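Local atomic coordinates of MobA-like NTP transferase domain-containing protein (Thermus thermophilus, PDB entry 2DPW), a protein that is of unknown specific function but probably transfers nucleotidyl groups, as MobA-like NTP transferases do. Residues 110-115 / 207-212; 87-92 / 149-154; 93-98 / 222-227. One frame throughout, in Å; residues are numbered along the deposited sequence.

How the contacts relate
Contact 2 is the buried one, joining strands 86-91 and 148-152 in the middle of the mixed sheet. Contact 1, centred about 12 Å from it, continues that sheet: strand 114-120 and the residue before it bond to strand 148-152, through Ala113 O to Asp152 N and Val115 N to Leu150 O, and to strand 210-214 on the other side. Being only partly buried, contact 1 mixes apolar packing with an arginine and a glutamate, whereas contact 2 meets almost entirely through aliphatic groups and backbone bonds. Contact 3, also only partly buried and centred about 18 Å from contact 2, replaces strand pairing with loops that gather carboxylates; its segment 93-98 follows directly after 87-92.

Contact 1: residues 110-115 / 207-212; sequences PEAALV and GVEARA
A parallel pair of strands, 114-120 and 210-214, begins here and carries the mixed sheet of the GT-A-type fold beyond strand 148-152. Leu114 does the backbone work on both sides of Ala210. Its N-H goes to Glu209 O at 3.2 Å, nearly along the C=O axis, and its own O receives the N-H of Arg211 at 2.9 Å, a straighter bond with 164° at the hydrogen. One residue bonding with both N and O to the neighbours of its partner is the parallel-sheet pattern; the pleat sends successive side chains to different faces. On the face of Leu114 and Ala210, the leucine holds CG anti to its backbone N, and CD2 rests on Ala210 CB at 3.9 Å; Leu151 of the next strand packs beside the leucine.

Ahead of the strands the contact continues through small groups. Ala113 CB meets Val208 CB at 3.9 Å, while Ala112 CB touches Glu209 CG at 3.8 Å, alongside an extended glutamate chain. The other sheet face, that of Val115 and Arg211, ends in a more polar arrangement. Arg211 sets CG beside its own backbone N and bends at chi3 (68°), which brings the flat guanidinium across Pro110. The proline ring crosses it obliquely, with CG 3.9 Å above the plane and over its centre, and CB 3.7 Å from NH1. Glu199 forms a salt bridge with NE and also accepts the N-H of Ala212, so one carboxylate ties down both the side chain and the strand that bears it.

The chemistry implies a division of labour: main-chain bonds set the strand register, small aliphatic groups pack between the two loops leading into the strands, and proline together with an acidic partner is likely to limit the rotation of an arginine that would otherwise be mobile at the protein surface.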
loop_
_atom_site.group_PDB
_atom_site.type_symbol
_atom_site.label_atom_id
_atom_site.label_comp_id
_atom_site.label_asym_id
_atom_site.label_seq_id
_atom_site.Cartn_x
_atom_site.Cartn_y
_atom_site.Cartn_z
ATOM N N PRO A 110 -3.974 -7.747 12.994
ATOM C CA PRO A 110 -5.106 -8.222 13.784
ATOM C C PRO A 110 -6.133 -8.857 12.866
ATOM O O PRO A 110 -6.085 -8.659 11.654
ATOM C CB PRO A 110 -5.663 -6.961 14.439
ATOM C CG PRO A 110 -4.877 -5.823 13.971
ATOM C CD PRO A 110 -3.848 -6.280 12.996
ATOM N N GLU A 111 -7.073 -9.597 13.441
ATOM C CA GLU A 111 -8.121 -10.225 12.650
ATOM C C GLU A 111 -9.150 -9.189 12.206
ATOM O O GLU A 111 -10.068 -8.862 12.959
ATOM C CB GLU A 111 -8.814 -11.324 13.462
ATOM C CG GLU A 111 -8.038 -12.629 13.538
ATOM C CD GLU A 111 -7.661 -13.156 12.161
ATOM O OE1 GLU A 111 -8.503 -13.063 11.242
ATOM O OE2 GLU A 111 -6.531 -13.668 12.000
ATOM N N ALA A 112 -8.988 -8.677 10.985
ATOM C CA ALA A 112 -9.895 -7.668 10.419
ATOM C C ALA A 112 -9.933 -7.713 8.890
ATOM O O ALA A 112 -8.922 -7.989 8.238
ATOM C CB ALA A 112 -9.493 -6.264 10.887
ATOM N N ALA A 113 -11.110 -7.437 8.334
ATOM C CA ALA A 113 -11.331 -7.433 6.891
ATOM C C ALA A 113 -10.261 -6.621 6.190
ATOM O O ALA A 113 -9.808 -6.954 5.091
ATOM C CB ALA A 113 -12.685 -6.833 6.585
ATOM N N LEU A 114 -9.855 -5.548 6.846
ATOM C CA LEU A 114 -8.870 -4.665 6.283
ATOM C C LEU A 114 -7.884 -4.189 7.336
ATOM O O LEU A 114 -8.284 -3.701 8.389
ATOM C CB LEU A 114 -9.595 -3.480 5.649
ATOM C CG LEU A 114 -8.757 -2.387 5.001
ATOM C CD1 LEU A 114 -9.551 -1.732 3.903
ATOM C CD2 LEU A 114 -8.323 -1.386 6.054
ATOM N N VAL A 115 -6.593 -4.350 7.050
ATOM C CA VAL A 115 -5.551 -3.902 7.958
ATOM C C VAL A 115 -4.538 -3.069 7.176
ATOM O O VAL A 115 -4.012 -3.503 6.155
ATOM C CB VAL A 115 -4.856 -5.090 8.652
ATOM C CG1 VAL A 115 -3.789 -4.586 9.636
ATOM C CG2 VAL A 115 -5.895 -5.915 9.396
ATOM N N GLY A 207 -18.242 -0.106 6.813
ATOM C CA GLY A 207 -19.123 -1.180 7.221
ATOM C C GLY A 207 -18.351 -2.436 7.599
ATOM O O GLY A 207 -18.898 -3.355 8.194
ATOM N N VAL A 208 -17.072 -2.481 7.250
ATOM C CA VAL A 208 -16.224 -3.621 7.590
ATOM C C VAL A 208 -15.217 -3.206 8.667
ATOM O O VAL A 208 -14.996 -2.009 8.883
ATOM C CB VAL A 208 -15.472 -4.124 6.352
ATOM C CG1 VAL A 208 -16.457 -4.647 5.339
ATOM C CG2 VAL A 208 -14.651 -3.002 5.748
ATOM N N GLU A 209 -14.628 -4.182 9.358
ATOM C CA GLU A 209 -13.642 -3.863 10.389
ATOM C C GLU A 209 -12.358 -3.410 9.708
ATOM O O GLU A 209 -11.839 -4.084 8.814
ATOM C CB GLU A 209 -13.345 -5.066 11.288
ATOM C CG GLU A 209 -12.532 -4.663 12.510
ATOM C CD GLU A 209 -12.398 -5.770 13.527
ATOM O OE1 GLU A 209 -13.184 -6.737 13.441
ATOM O OE2 GLU A 209 -11.515 -5.659 14.414
ATOM N N ALA A 210 -11.853 -2.259 10.126
ATOM C CA ALA A 210 -10.647 -1.708 9.529
ATOM C C ALA A 210 -9.698 -1.313 10.628
ATOM O O ALA A 210 -10.064 -0.547 11.517
ATOM C CB ALA A 210 -10.992 -0.492 8.689
ATOM N N ARG A 211 -8.477 -1.832 10.567
ATOM C CA ARG A 211 -7.497 -1.506 11.577
ATOM C C ARG A 211 -6.140 -1.186 10.999
ATOM O O ARG A 211 -5.829 -1.586 9.885
ATOM C CB ARG A 211 -7.398 -2.653 12.585
ATOM C CG ARG A 211 -8.633 -2.753 13.452
ATOM C CD ARG A 211 -8.459 -3.723 14.583
ATOM N NE ARG A 211 -7.490 -3.267 15.574
ATOM C CZ ARG A 211 -7.163 -3.970 16.654
ATOM N NH1 ARG A 211 -7.735 -5.157 16.866
ATOM N NH2 ARG A 211 -6.265 -3.498 17.520
ATOM N N ALA A 212 -5.343 -0.436 11.757
ATOM C CA ALA A 212 -3.991 -0.076 11.335
ATOM C C ALA A 212 -3.008 -0.952 12.084
ATOM O O ALA A 212 -3.306 -1.440 13.172
ATOM C CB ALA A 212 -3.704 1.376 11.644
#

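Contact 2: residues 87-92 / 149-154; sequences VLVATG and LLLDKS
Strands 86-91 and 148-152 run antiparallel in the central sheet, their short segments inclined at 147°, and their branched side chains fit over one another's backbones. Leu88 and Leu150 form the non-hydrogen-bonded pair on one face and adopt nearly the same conformation. Both place CG anti to the backbone N, and both turn CD1 across the neighbouring strand: Leu88 CD1 settles over Leu149 O at 3.7 Å, and Leu150 CD1 over Val87 O at 3.5 Å. Each methyl occupies the shallow dip beside a partner's carbonyl, and Leu88 CB lies 4.2 Å from Leu150 CD1.

The face of Val87, Val89, Leu149 and Leu151 is filled differently. Val89 and Leu149 stand opposite one another, Val89 CB 4.1 Å from Leu149 CB. Val89 CG2, anti to its carbonyl carbon, points along the row to Leu151 CD1 at 4.3 Å. Leu151 sets CG beside its backbone N, unlike Leu149 and Leu150. Strand 4-8 flanks the valines through Ser4, Ile6 and Leu8; strand 114-120 flanks the leucines.

Four main-chain bonds hold the pairs 87/151 and 89/149, two to each. Leu151 N to Val87 O is the straightest at 177°, in the carbonyl plane, whereas both bonds of the second pair bring the donor in from above that plane. At the end of its strand, Asp152 is the N-cap of helix 153-156, its OD2, less surely placed, taking the N-H of Leu155.

Four bonds between the strands, with the backbones of Leu88 and Leu150 turned outward to Ile6 and Val115, probably let apolar burial on both faces stabilise this junction.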
loop_
_atom_site.group_PDB
_atom_site.type_symbol
_atom_site.label_atom_id
_atom_site.label_comp_id
_atom_site.label_asym_id
_atom_site.label_seq_id
_atom_site.Cartn_x
_atom_site.Cartn_y
_atom_site.Cartn_z
ATOM N N VAL A 87 -5.336 -11.514 1.562
ATOM C CA VAL A 87 -4.310 -11.109 0.606
ATOM C C VAL A 87 -3.609 -9.808 0.943
ATOM O O VAL A 87 -4.224 -8.847 1.404
ATOM C CB VAL A 87 -4.895 -10.974 -0.812
ATOM C CG1 VAL A 87 -3.839 -10.423 -1.776
ATOM C CG2 VAL A 87 -5.387 -12.333 -1.289
ATOM N N LEU A 88 -2.307 -9.794 0.697
ATOM C CA LEU A 88 -1.505 -8.619 0.948
ATOM C C LEU A 88 -1.302 -7.862 -0.350
ATOM O O LEU A 88 -0.833 -8.403 -1.347
ATOM C CB LEU A 88 -0.157 -9.007 1.540
ATOM C CG LEU A 88 0.797 -7.835 1.772
ATOM C CD1 LEU A 88 0.151 -6.811 2.692
ATOM C CD2 LEU A 88 2.087 -8.347 2.367
ATOM N N VAL A 89 -1.677 -6.597 -0.334
ATOM C CA VAL A 89 -1.534 -5.786 -1.513
ATOM C C VAL A 89 -0.348 -4.876 -1.350
ATOM O O VAL A 89 -0.047 -4.421 -0.248
ATOM C CB VAL A 89 -2.775 -4.930 -1.746
ATOM C CG1 VAL A 89 -2.619 -4.135 -3.036
ATOM C CG2 VAL A 89 -3.997 -5.820 -1.795
ATOM N N ALA A 90 0.322 -4.617 -2.464
ATOM C CA ALA A 90 1.478 -3.742 -2.464
ATOM C C ALA A 90 1.683 -3.075 -3.810
ATOM O O ALA A 90 1.335 -3.628 -4.859
ATOM C CB ALA A 90 2.718 -4.522 -2.093
ATOM N N THR A 91 2.236 -1.870 -3.763
ATOM C CA THR A 91 2.559 -1.130 -4.973
ATOM C C THR A 91 3.959 -1.590 -5.405
ATOM O O THR A 91 4.751 -2.047 -4.579
ATOM C CB THR A 91 2.593 0.374 -4.711
ATOM O OG1 THR A 91 3.593 0.664 -3.724
ATOM C CG2 THR A 91 1.245 0.850 -4.231
ATOM N N GLY A 92 4.268 -1.464 -6.687
ATOM C CA GLY A 92 5.569 -1.903 -7.153
ATOM C C GLY A 92 6.720 -0.917 -7.046
ATOM O O GLY A 92 7.736 -1.110 -7.710
ATOM N N LEU A 149 -1.320 -3.162 1.906
ATOM C CA LEU A 149 -2.680 -3.258 2.409
ATOM C C LEU A 149 -3.063 -4.727 2.492
ATOM O O LEU A 149 -3.059 -5.447 1.490
ATOM C CB LEU A 149 -3.663 -2.532 1.499
ATOM C CG LEU A 149 -5.076 -2.397 2.072
ATOM C CD1 LEU A 149 -5.079 -1.435 3.254
ATOM C CD2 LEU A 149 -5.995 -1.892 0.986
ATOM N N LEU A 150 -3.393 -5.159 3.701
ATOM C CA LEU A 150 -3.769 -6.535 3.972
ATOM C C LEU A 150 -5.303 -6.693 3.945
ATOM O O LEU A 150 -6.020 -6.103 4.760
ATOM C CB LEU A 150 -3.195 -6.929 5.334
ATOM C CG LEU A 150 -3.347 -8.379 5.777
ATOM C CD1 LEU A 150 -2.957 -9.333 4.656
ATOM C CD2 LEU A 150 -2.484 -8.594 7.001
ATOM N N LEU A 151 -5.809 -7.493 3.010
ATOM C CA LEU A 151 -7.256 -7.665 2.888
ATOM C C LEU A 151 -7.795 -9.067 3.002
ATOM O O LEU A 151 -7.158 -10.043 2.608
ATOM C CB LEU A 151 -7.766 -7.154 1.541
ATOM C CG LEU A 151 -7.457 -5.760 1.025
ATOM C CD1 LEU A 151 -8.021 -5.675 -0.371
ATOM C CD2 LEU A 151 -8.033 -4.675 1.957
ATOM N N ASP A 152 -9.007 -9.149 3.527
ATOM C CA ASP A 152 -9.697 -10.411 3.606
ATOM C C ASP A 152 -10.662 -10.258 2.434
ATOM O O ASP A 152 -11.730 -9.667 2.583
ATOM C CB ASP A 152 -10.474 -10.526 4.896
ATOM C CG ASP A 152 -11.098 -11.871 5.045
ATOM O OD1 ASP A 152 -10.373 -12.815 5.421
ATOM O OD2 ASP A 152 -12.305 -12.000 4.752
ATOM N N LYS A 153 -10.241 -10.745 1.264
ATOM C CA LYS A 153 -11.026 -10.664 0.026
ATOM C C LYS A 153 -12.512 -10.809 0.318
ATOM O O LYS A 153 -13.313 -9.927 -0.013
ATOM C CB LYS A 153 -10.647 -11.774 -0.956
ATOM C CG LYS A 153 -11.595 -11.816 -2.154
ATOM C CD LYS A 153 -11.223 -12.864 -3.179
ATOM C CE LYS A 153 -12.179 -12.816 -4.354
ATOM N NZ LYS A 153 -11.944 -13.889 -5.342
ATOM N N SER A 154 -12.866 -11.949 0.913
ATOM C CA SER A 154 -14.231 -12.290 1.273
ATOM C C SER A 154 -14.917 -11.262 2.133
ATOM O O SER A 154 -16.078 -10.980 1.907
ATOM C CB SER A 154 -14.230 -13.595 2.028
ATOM O OG SER A 154 -13.072 -13.713 2.846
#

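Contact 3: residues 93-98 / 222-227; sequences DIPHLT and VDVDRE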
loop_
_atom_site.group_PDB
_atom_site.type_symbol
_atom_site.label_atom_id
_atom_site.label_comp_id
_atom_site.label_asym_id
_atom_site.label_seq_id
_atom_site.Cartn_x
_atom_site.Cartn_y
_atom_site.Cartn_z
ATOM N N ASP A 93 6.591 0.115 -6.210
ATOM C CA ASP A 93 7.650 1.115 -6.084
ATOM C C ASP A 93 8.266 1.260 -4.696
ATOM O O ASP A 93 8.696 2.346 -4.304
ATOM C CB ASP A 93 7.133 2.472 -6.544
ATOM C CG ASP A 93 6.128 3.057 -5.592
ATOM O OD1 ASP A 93 5.413 2.267 -4.936
ATOM O OD2 ASP A 93 6.051 4.303 -5.510
ATOM N N ILE A 94 8.286 0.170 -3.941
ATOM C CA ILE A 94 8.895 0.178 -2.625
ATOM C C ILE A 94 9.937 -0.928 -2.688
ATOM O O ILE A 94 9.764 -1.994 -2.105
ATOM C CB ILE A 94 7.874 -0.106 -1.495
ATOM C CG1 ILE A 94 6.850 -1.161 -1.946
ATOM C CG2 ILE A 94 7.219 1.206 -1.055
ATOM C CD1 ILE A 94 5.945 -1.683 -0.818
ATOM N N PRO A 95 11.037 -0.677 -3.415
ATOM C CA PRO A 95 12.165 -1.585 -3.627
ATOM C C PRO A 95 12.941 -1.990 -2.371
ATOM O O PRO A 95 13.721 -2.943 -2.409
ATOM C CB PRO A 95 13.030 -0.812 -4.617
ATOM C CG PRO A 95 12.835 0.589 -4.169
ATOM C CD PRO A 95 11.338 0.646 -3.994
ATOM N N HIS A 96 12.737 -1.270 -1.271
ATOM C CA HIS A 96 13.422 -1.588 -0.026
ATOM C C HIS A 96 12.656 -2.630 0.773
ATOM O O HIS A 96 13.122 -3.074 1.824
ATOM C CB HIS A 96 13.591 -0.338 0.840
ATOM C CG HIS A 96 14.415 0.732 0.204
ATOM N ND1 HIS A 96 13.861 1.847 -0.389
ATOM C CD2 HIS A 96 15.756 0.855 0.053
ATOM C CE1 HIS A 96 14.821 2.608 -0.876
ATOM N NE2 HIS A 96 15.983 2.027 -0.621
ATOM N N LEU A 97 11.480 -3.009 0.281
ATOM C CA LEU A 97 10.654 -3.991 0.968
ATOM C C LEU A 97 11.425 -5.282 1.251
ATOM O O LEU A 97 12.074 -5.839 0.365
ATOM C CB LEU A 97 9.396 -4.308 0.151
ATOM C CG LEU A 97 8.372 -5.225 0.851
ATOM C CD1 LEU A 97 7.646 -4.464 1.948
ATOM C CD2 LEU A 97 7.375 -5.755 -0.166
ATOM N N THR A 98 11.335 -5.751 2.495
ATOM C CA THR A 98 12.015 -6.964 2.938
ATOM C C THR A 98 11.038 -8.024 3.427
ATOM O O THR A 98 9.912 -7.714 3.808
ATOM C CB THR A 98 12.966 -6.670 4.100
ATOM O OG1 THR A 98 12.210 -6.240 5.233
ATOM C CG2 THR A 98 13.919 -5.593 3.733
ATOM N N VAL A 222 8.503 3.674 2.369
ATOM C CA VAL A 222 9.442 4.535 1.653
ATOM C C VAL A 222 9.563 4.092 0.205
ATOM O O VAL A 222 10.295 3.149 -0.120
ATOM C CB VAL A 222 10.845 4.508 2.284
ATOM C CG1 VAL A 222 11.745 5.486 1.556
ATOM C CG2 VAL A 222 10.768 4.859 3.749
ATOM N N ASP A 223 8.835 4.778 -0.662
ATOM C CA ASP A 223 8.852 4.466 -2.080
ATOM C C ASP A 223 9.885 5.320 -2.806
ATOM O O ASP A 223 10.579 6.129 -2.196
ATOM C CB ASP A 223 7.470 4.716 -2.676
ATOM C CG ASP A 223 7.031 6.156 -2.525
ATOM O OD1 ASP A 223 6.895 6.618 -1.372
ATOM O OD2 ASP A 223 6.829 6.828 -3.559
ATOM N N VAL A 224 9.980 5.124 -4.114
ATOM C CA VAL A 224 10.905 5.870 -4.958
ATOM C C VAL A 224 10.073 6.738 -5.899
ATOM O O VAL A 224 9.196 6.238 -6.608
ATOM C CB VAL A 224 11.785 4.914 -5.789
ATOM C CG1 VAL A 224 12.679 5.704 -6.707
ATOM C CG2 VAL A 224 12.612 4.030 -4.870
ATOM N N ASP A 225 10.348 8.039 -5.904
ATOM C CA ASP A 225 9.599 8.963 -6.747
ATOM C C ASP A 225 10.418 9.710 -7.785
ATOM O O ASP A 225 9.863 10.234 -8.752
ATOM C CB ASP A 225 8.859 9.974 -5.874
ATOM C CG ASP A 225 7.728 9.343 -5.088
ATOM O OD1 ASP A 225 6.771 8.838 -5.718
ATOM O OD2 ASP A 225 7.794 9.352 -3.841
ATOM N N ARG A 226 11.731 9.758 -7.595
ATOM C CA ARG A 226 12.579 10.467 -8.534
ATOM C C ARG A 226 14.031 10.008 -8.487
ATOM O O ARG A 226 14.402 9.199 -7.642
ATOM C CB ARG A 226 12.484 11.967 -8.250
ATOM C CG ARG A 226 11.105 12.604 -8.592
ATOM C CD ARG A 226 11.031 14.041 -7.998
ATOM N NE ARG A 226 12.258 14.814 -8.302
ATOM C CZ ARG A 226 12.716 15.817 -7.529
ATOM N NH1 ARG A 226 13.839 16.475 -7.864
ATOM N NH2 ARG A 226 12.050 16.164 -6.411
ATOM N N GLU A 227 14.849 10.543 -9.388
ATOM C CA GLU A 227 16.254 10.167 -9.473
ATOM C C GLU A 227 17.067 10.081 -8.173
ATOM O O GLU A 227 17.711 9.062 -7.918
ATOM C CB GLU A 227 16.978 11.077 -10.467
ATOM C CG GLU A 227 16.917 10.593 -11.910
ATOM C CD GLU A 227 15.645 10.995 -12.620
ATOM O OE1 GLU A 227 14.691 11.419 -11.928
ATOM O OE2 GLU A 227 15.604 10.881 -13.867
#
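After strand 86-91 of this GT-A-type sheet, loop 93-98 meets loop 222-227 and assembles an acidic cluster. Asp93 comes first, the aspartate of a Gly-Asp-x-Pro sequence, which in related nucleotidyltransferases commonly helps bind the catalytic metal and may do so here. Its O accepts Val224 N at 3.1 Å, nearly along the C=O axis, and fastens the loops together. Its CG sits between the backbone N and the carbonyl carbon (chi1 70°), so the carboxylate lies beside that of Asp223 and points the same way, the two planes 49° apart. Asp93 OD2 reaches 3.2 Å from Asp223 CB and 3.3 Å from Asp223 OD2, a like-charge approach that Lys24 and Arg133 probably offset.

Lys24 bridges Asp93 OD2 and Asp225 OD1, and Arg133 pairs with Asp223 OD1. Thr91 OG1 bonds Asp93 OD1. An alanine at Asp93 would lose the carboxylate with its bonds to Lys24 and Thr91, and would probably loosen the arrangement of the acidic cluster.

Ile94 follows, laying CG2 against Asp223 CA at 3.8 Å. Pro95 crosses Val224 obliquely, CG to CG2 at 3.5 Å, and also packs on Trp37. His96 presents its ring edge to Val222 O, in plane and nearest at ND1, while Phe128 and Tyr29 meet the imidazole edge-to-face. Leu97 closes the type I turn begun at Ile94, with Leu97 N bonded to Ile94 O at 3.1 Å. Thr98 then caps helix 99-108, its OG1 receiving the N-H of Ala101.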